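Local coordinates for aggregation suppressing protein (Salmonella enterica subsp. enterica serovar Typhimurium, PDB 4ZJ9), which probably acts as a small heat shock protein chaperone that suppresses aggregation of other proteins under stress, at residues L71-V76 and A117-A122; L59-P64 and F107-S112. One frame throughout, in Å; residues are numbered along the deposited sequence.

Both interactions join the same two antiparallel sheets face to face, and their centres lie about 11 Å apart. Interaction 2 (59-64 with 107-112) is buried in the core between the sheets, whereas interaction 1 (71-76 with 117-122) is a surface contact. Along the sequence the segments alternate, 59-64, 71-76, 107-112, 117-122; the chain crosses between the sheets after 59-64 and again after 107-112, and 71-76 and 107-112 are the outermost strands of one sheet. Each sheet thus contributes one strand to each contact. The two meet where Leu-71 CD2 packs on Phe-107 CZ at 3.8 Å. They join the halves of the alpha-crystallin sandwich, one in its interior and one near an outer border.

Interaction 1 (L71-V76 and A117-A122); sequences LEIETV and AKVNNA
Ile-73 and Thr-75, alternate residues of strand 71-76, send methyl groups across to Val-119 and Ala-122 of strand 118-125. The close-packed part consists of two methyl pairs: Ile-73 CD1 lies 3.3 Å from Ala-122 CB, and Thr-75 CG2 is equally near Val-119 CG1, at 3.3 Å. Such closeness is doubtful as true packing and probably reflects limited certainty in side-chain placement, above all for Val-119. Between them the fit is more relaxed, with Ile-73 CD1 and Val-119 CG2 3.9 Å apart. As modelled, Val-119 divides its branches, CG1 to the threonine and CG2 to the isoleucine, but its nearly eclipsed chi1 of 15° calls for caution. In Ile-73, CG1 sits between the backbone N and the carbonyl carbon (chi1 60°) and the chain then runs on extended, which carries CD1 over to the other strand.

The remainder of the interface is looser and lies at the surface. Only 174 Å² is buried over both segments, none of the touching residues is fully enclosed, and Thr-75 is exposed. Glu-74, Lys-118 and Asn-121 direct their CB atoms away from the facing strand. The strand axes approach to 8.6 Å; their backbone hydrogen bonds go instead to sheet neighbours, where Glu-74 pairs with Asn-81 and Lys-118 with Tyr-134. Alternation holds on strand 71-76, whereas the backbone at Asn-120 breaks it opposite, letting Ala-122 face the same way as Val-119. Strands of two sheets thus meet face to face near the border of the immunoglobulin-like beta-sandwich that forms the alpha-crystallin domain.

Interaction 2 (L59-P64 and F107-S112); sequences LTVSVP and FQLSFS
Leu-59, Val-61 and Val-63 face Phe-111, Leu-109 and Phe-107 in that order, making three apolar pairs between segments that run 177° apart. One pair is purely aliphatic: Val-61 and Leu-109 reach toward each other tip to tip, and CD1 of Leu-109 meets both branches of the valine, with CG1 of Val-61 the nearer at 3.8 Å. A second packs a valine on a ring. Val-63 and Phe-107 cross at about a right angle, and CG1 of the valine lies 3.8 Å from CZ of Phe-107, an oblique approach to the ring.

The third pair adds a CH-pi contact. Leu-59 CD1 lies 4.2 Å from the centroid of the Phe-111 ring and 29° off its normal, so the methyl is displaced from the ring centre. Its sister CD2 approaches obliquely, 3.7 Å from Phe-111 CE1. Chi1 of Leu-59 brings CG toward the ring, and chi2 (68°) spreads the methyls across it, CD2 by the CD1-CE1 side and CD1 by CZ and CE2.

Further rings close the ends of this row, Tyr-47 edge-to-face with Phe-111 and Trp-66 with Phe-107. Strand 56-62 lies between strands 47-51 and 128-134 in its sheet, and Leu-129 and Val-131 extend the apolar surface on the latter; strand 107-112 borders the opposing sheet beside strand 79-84, where Ile-82 packs on Phe-107.

Interaction 1 (L71-V76 and A117-A122)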
loop_
_atom_site.group_PDB
_atom_site.type_symbol
_atom_site.label_atom_id
_atom_site.label_comp_id
_atom_site.label_asym_id
_atom_site.label_seq_id
_atom_site.Cartn_x
_atom_site.Cartn_y
_atom_site.Cartn_z
ATOM N N LEU A 71 8.791 -3.827 10.365
ATOM C CA LEU A 71 8.633 -2.418 10.676
ATOM C C LEU A 71 8.966 -2.128 12.109
ATOM O O LEU A 71 8.566 -2.879 12.993
ATOM C CB LEU A 71 7.206 -1.926 10.332
ATOM C CG LEU A 71 6.800 -1.979 8.858
ATOM C CD1 LEU A 71 5.294 -1.747 8.658
ATOM C CD2 LEU A 71 7.621 -0.988 8.045
ATOM N N GLU A 72 9.679 -1.031 12.347
ATOM C CA GLU A 72 10.007 -0.643 13.703
ATOM C C GLU A 72 9.894 0.816 13.893
ATOM O O GLU A 72 10.109 1.584 12.965
ATOM C CB GLU A 72 11.355 -1.188 14.071
ATOM C CG GLU A 72 11.126 -2.599 14.601
ATOM C CD GLU A 72 12.343 -3.305 15.097
ATOM O OE1 GLU A 72 13.236 -2.647 15.693
ATOM O OE2 GLU A 72 12.354 -4.538 14.900
ATOM N N ILE A 73 9.369 1.192 15.054
ATOM C CA ILE A 73 9.241 2.565 15.411
ATOM C C ILE A 73 9.931 2.671 16.734
ATOM O O ILE A 73 9.828 1.754 17.565
ATOM C CB ILE A 73 7.785 3.087 15.487
ATOM C CG1 ILE A 73 6.971 2.319 16.511
ATOM C CG2 ILE A 73 7.065 2.883 14.168
ATOM C CD1 ILE A 73 5.630 2.961 16.788
ATOM N N GLU A 74 10.709 3.738 16.893
ATOM C CA GLU A 74 11.398 3.960 18.156
ATOM C C GLU A 74 11.602 5.456 18.275
ATOM O O GLU A 74 11.733 6.172 17.264
ATOM C CB GLU A 74 12.726 3.207 18.219
ATOM C CG GLU A 74 13.871 3.953 17.547
ATOM C CD GLU A 74 15.102 3.088 17.288
ATOM O OE1 GLU A 74 15.520 2.331 18.205
ATOM O OE2 GLU A 74 15.648 3.185 16.157
ATOM N N THR A 75 11.555 5.920 19.517
ATOM C CA THR A 75 11.801 7.324 19.860
ATOM C C THR A 75 13.219 7.331 20.479
ATOM O O THR A 75 13.490 6.609 21.408
ATOM C CB THR A 75 10.713 7.810 20.845
ATOM O OG1 THR A 75 10.411 6.745 21.753
ATOM C CG2 THR A 75 9.385 8.123 20.134
ATOM N N VAL A 76 14.128 8.090 19.900
ATOM C CA VAL A 76 15.502 8.137 20.323
ATOM C C VAL A 76 16.037 9.573 20.235
ATOM O O VAL A 76 16.053 10.175 19.165
ATOM C CB VAL A 76 16.313 7.181 19.450
ATOM C CG1 VAL A 76 17.726 7.693 19.192
ATOM C CG2 VAL A 76 16.333 5.816 20.102
ATOM N N ALA A 117 6.572 15.413 23.287
ATOM C CA ALA A 117 5.603 14.637 22.515
ATOM C C ALA A 117 5.871 13.147 22.632
ATOM O O ALA A 117 7.012 12.709 22.822
ATOM C CB ALA A 117 5.605 15.075 21.053
ATOM N N LYS A 118 4.799 12.361 22.530
ATOM C CA LYS A 118 4.873 10.895 22.653
ATOM C C LYS A 118 4.144 10.271 21.477
ATOM O O LYS A 118 3.128 10.809 21.008
ATOM C CB LYS A 118 4.195 10.378 23.943
ATOM N N VAL A 119 4.633 9.104 21.065
ATOM C CA VAL A 119 3.892 8.261 20.101
ATOM C C VAL A 119 2.931 7.385 20.895
ATOM O O VAL A 119 3.376 6.621 21.725
ATOM C CB VAL A 119 4.805 7.515 19.060
ATOM C CG1 VAL A 119 6.263 7.514 19.464
ATOM C CG2 VAL A 119 4.279 6.110 18.740
ATOM N N ASN A 120 1.623 7.512 20.621
ATOM C CA ASN A 120 0.564 6.819 21.394
ATOM C C ASN A 120 0.291 5.430 20.854
ATOM O O ASN A 120 0.302 4.462 21.615
ATOM C CB ASN A 120 -0.717 7.668 21.525
ATOM C CG ASN A 120 -0.582 8.740 22.609
ATOM N N ASN A 121 0.079 5.326 19.546
ATOM C CA ASN A 121 0.043 4.013 18.875
ATOM C C ASN A 121 0.569 4.094 17.463
ATOM O O ASN A 121 0.639 5.225 16.850
ATOM C CB ASN A 121 -1.373 3.380 18.866
ATOM C CG ASN A 121 -2.425 4.278 18.236
ATOM O OD1 ASN A 121 -2.264 4.766 17.108
ATOM N ND2 ASN A 121 -3.513 4.501 18.963
ATOM N N ALA A 122 0.981 2.920 16.968
ATOM C CA ALA A 122 1.262 2.735 15.530
ATOM C C ALA A 122 0.462 1.536 15.030
ATOM O O ALA A 122 0.600 0.447 15.520
ATOM C CB ALA A 122 2.720 2.564 15.274
#

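Interaction 2 (L59-P64 and F107-S112)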
loop_
_atom_site.group_PDB
_atom_site.type_symbol
_atom_site.label_atom_id
_atom_site.label_comp_id
_atom_site.label_asym_id
_atom_site.label_seq_id
_atom_site.Cartn_x
_atom_site.Cartn_y
_atom_site.Cartn_z
ATOM N N LEU A 59 0.789 10.769 11.539
ATOM C CA LEU A 59 1.705 10.441 10.475
ATOM C C LEU A 59 1.171 9.200 9.787
ATOM O O LEU A 59 0.852 8.179 10.432
ATOM C CB LEU A 59 3.093 10.147 11.066
ATOM C CG LEU A 59 4.082 9.562 10.084
ATOM C CD1 LEU A 59 4.454 10.594 9.036
ATOM C CD2 LEU A 59 5.276 9.091 10.901
ATOM N N THR A 60 1.055 9.275 8.479
ATOM C CA THR A 60 0.659 8.109 7.692
ATOM C C THR A 60 1.738 7.761 6.700
ATOM O O THR A 60 2.100 8.577 5.833
ATOM C CB THR A 60 -0.685 8.441 6.930
ATOM O OG1 THR A 60 -1.678 8.709 7.917
ATOM C CG2 THR A 60 -1.155 7.288 6.102
ATOM N N VAL A 61 2.245 6.531 6.793
ATOM C CA VAL A 61 3.264 6.094 5.871
ATOM C C VAL A 61 2.692 4.994 4.965
ATOM O O VAL A 61 2.071 4.053 5.439
ATOM C CB VAL A 61 4.481 5.553 6.629
ATOM C CG1 VAL A 61 5.643 5.274 5.672
ATOM C CG2 VAL A 61 4.913 6.564 7.660
ATOM N N SER A 62 2.929 5.149 3.657
ATOM C CA SER A 62 2.465 4.169 2.639
ATOM C C SER A 62 3.450 2.986 2.627
ATOM O O SER A 62 4.603 3.166 2.253
ATOM C CB SER A 62 2.408 4.761 1.239
ATOM O OG SER A 62 1.850 3.778 0.309
ATOM N N VAL A 63 3.006 1.818 3.098
ATOM C CA VAL A 63 3.878 0.676 3.230
ATOM C C VAL A 63 3.145 -0.601 2.722
ATOM O O VAL A 63 2.968 -1.567 3.475
ATOM C CB VAL A 63 4.404 0.483 4.662
ATOM C CG1 VAL A 63 5.500 1.520 4.964
ATOM C CG2 VAL A 63 3.273 0.510 5.624
ATOM N N PRO A 64 2.752 -0.617 1.420
ATOM C CA PRO A 64 1.953 -1.775 0.969
ATOM C C PRO A 64 2.856 -2.996 0.913
ATOM O O PRO A 64 4.051 -2.862 0.582
ATOM C CB PRO A 64 1.473 -1.335 -0.395
ATOM C CG PRO A 64 2.465 -0.302 -0.876
ATOM C CD PRO A 64 2.843 0.414 0.392
ATOM N N PHE A 107 13.879 1.296 4.277
ATOM C CA PHE A 107 13.823 2.743 4.408
ATOM C C PHE A 107 13.969 3.166 5.857
ATOM O O PHE A 107 13.902 2.340 6.763
ATOM C CB PHE A 107 12.494 3.263 3.884
ATOM C CG PHE A 107 11.306 2.778 4.669
ATOM C CD1 PHE A 107 10.644 1.606 4.316
ATOM C CD2 PHE A 107 10.825 3.517 5.737
ATOM C CE1 PHE A 107 9.529 1.190 5.031
ATOM C CE2 PHE A 107 9.709 3.112 6.439
ATOM C CZ PHE A 107 9.093 1.917 6.113
ATOM N N GLN A 108 14.192 4.450 6.058
ATOM C CA GLN A 108 14.183 5.032 7.356
ATOM C C GLN A 108 13.722 6.466 7.231
ATOM O O GLN A 108 14.317 7.292 6.507
ATOM C CB GLN A 108 15.540 4.952 8.043
ATOM C CG GLN A 108 15.378 5.123 9.547
ATOM C CD GLN A 108 16.486 5.914 10.181
ATOM O OE1 GLN A 108 16.639 7.109 9.898
ATOM N NE2 GLN A 108 17.266 5.260 11.037
ATOM N N LEU A 109 12.617 6.727 7.924
ATOM C CA LEU A 109 12.047 8.028 8.036
ATOM C C LEU A 109 12.350 8.517 9.447
ATOM O O LEU A 109 12.392 7.735 10.344
ATOM C CB LEU A 109 10.554 7.968 7.751
ATOM C CG LEU A 109 10.192 7.484 6.354
ATOM C CD1 LEU A 109 8.697 7.522 6.254
ATOM C CD2 LEU A 109 10.776 8.385 5.264
ATOM N N SER A 110 12.605 9.813 9.604
ATOM C CA SER A 110 12.958 10.435 10.907
ATOM C C SER A 110 12.172 11.688 11.093
ATOM O O SER A 110 12.050 12.508 10.158
ATOM C CB SER A 110 14.444 10.732 10.942
ATOM O OG SER A 110 15.145 9.539 11.271
ATOM N N PHE A 111 11.529 11.820 12.233
ATOM C CA PHE A 111 10.740 13.048 12.523
ATOM C C PHE A 111 11.057 13.542 13.891
ATOM O O PHE A 111 10.926 12.803 14.869
ATOM C CB PHE A 111 9.218 12.806 12.377
ATOM C CG PHE A 111 8.826 12.200 11.053
ATOM C CD1 PHE A 111 8.912 10.821 10.857
ATOM C CD2 PHE A 111 8.422 13.017 9.992
ATOM C CE1 PHE A 111 8.586 10.258 9.637
ATOM C CE2 PHE A 111 8.088 12.460 8.768
ATOM C CZ PHE A 111 8.184 11.075 8.580
ATOM N N SER A 112 11.507 14.792 13.984
ATOM C CA SER A 112 11.793 15.400 15.299
ATOM C C SER A 112 10.454 15.561 16.026
ATOM O O SER A 112 9.451 15.957 15.429
ATOM C CB SER A 112 12.518 16.763 15.163
ATOM O OG SER A 112 13.641 16.781 16.037
#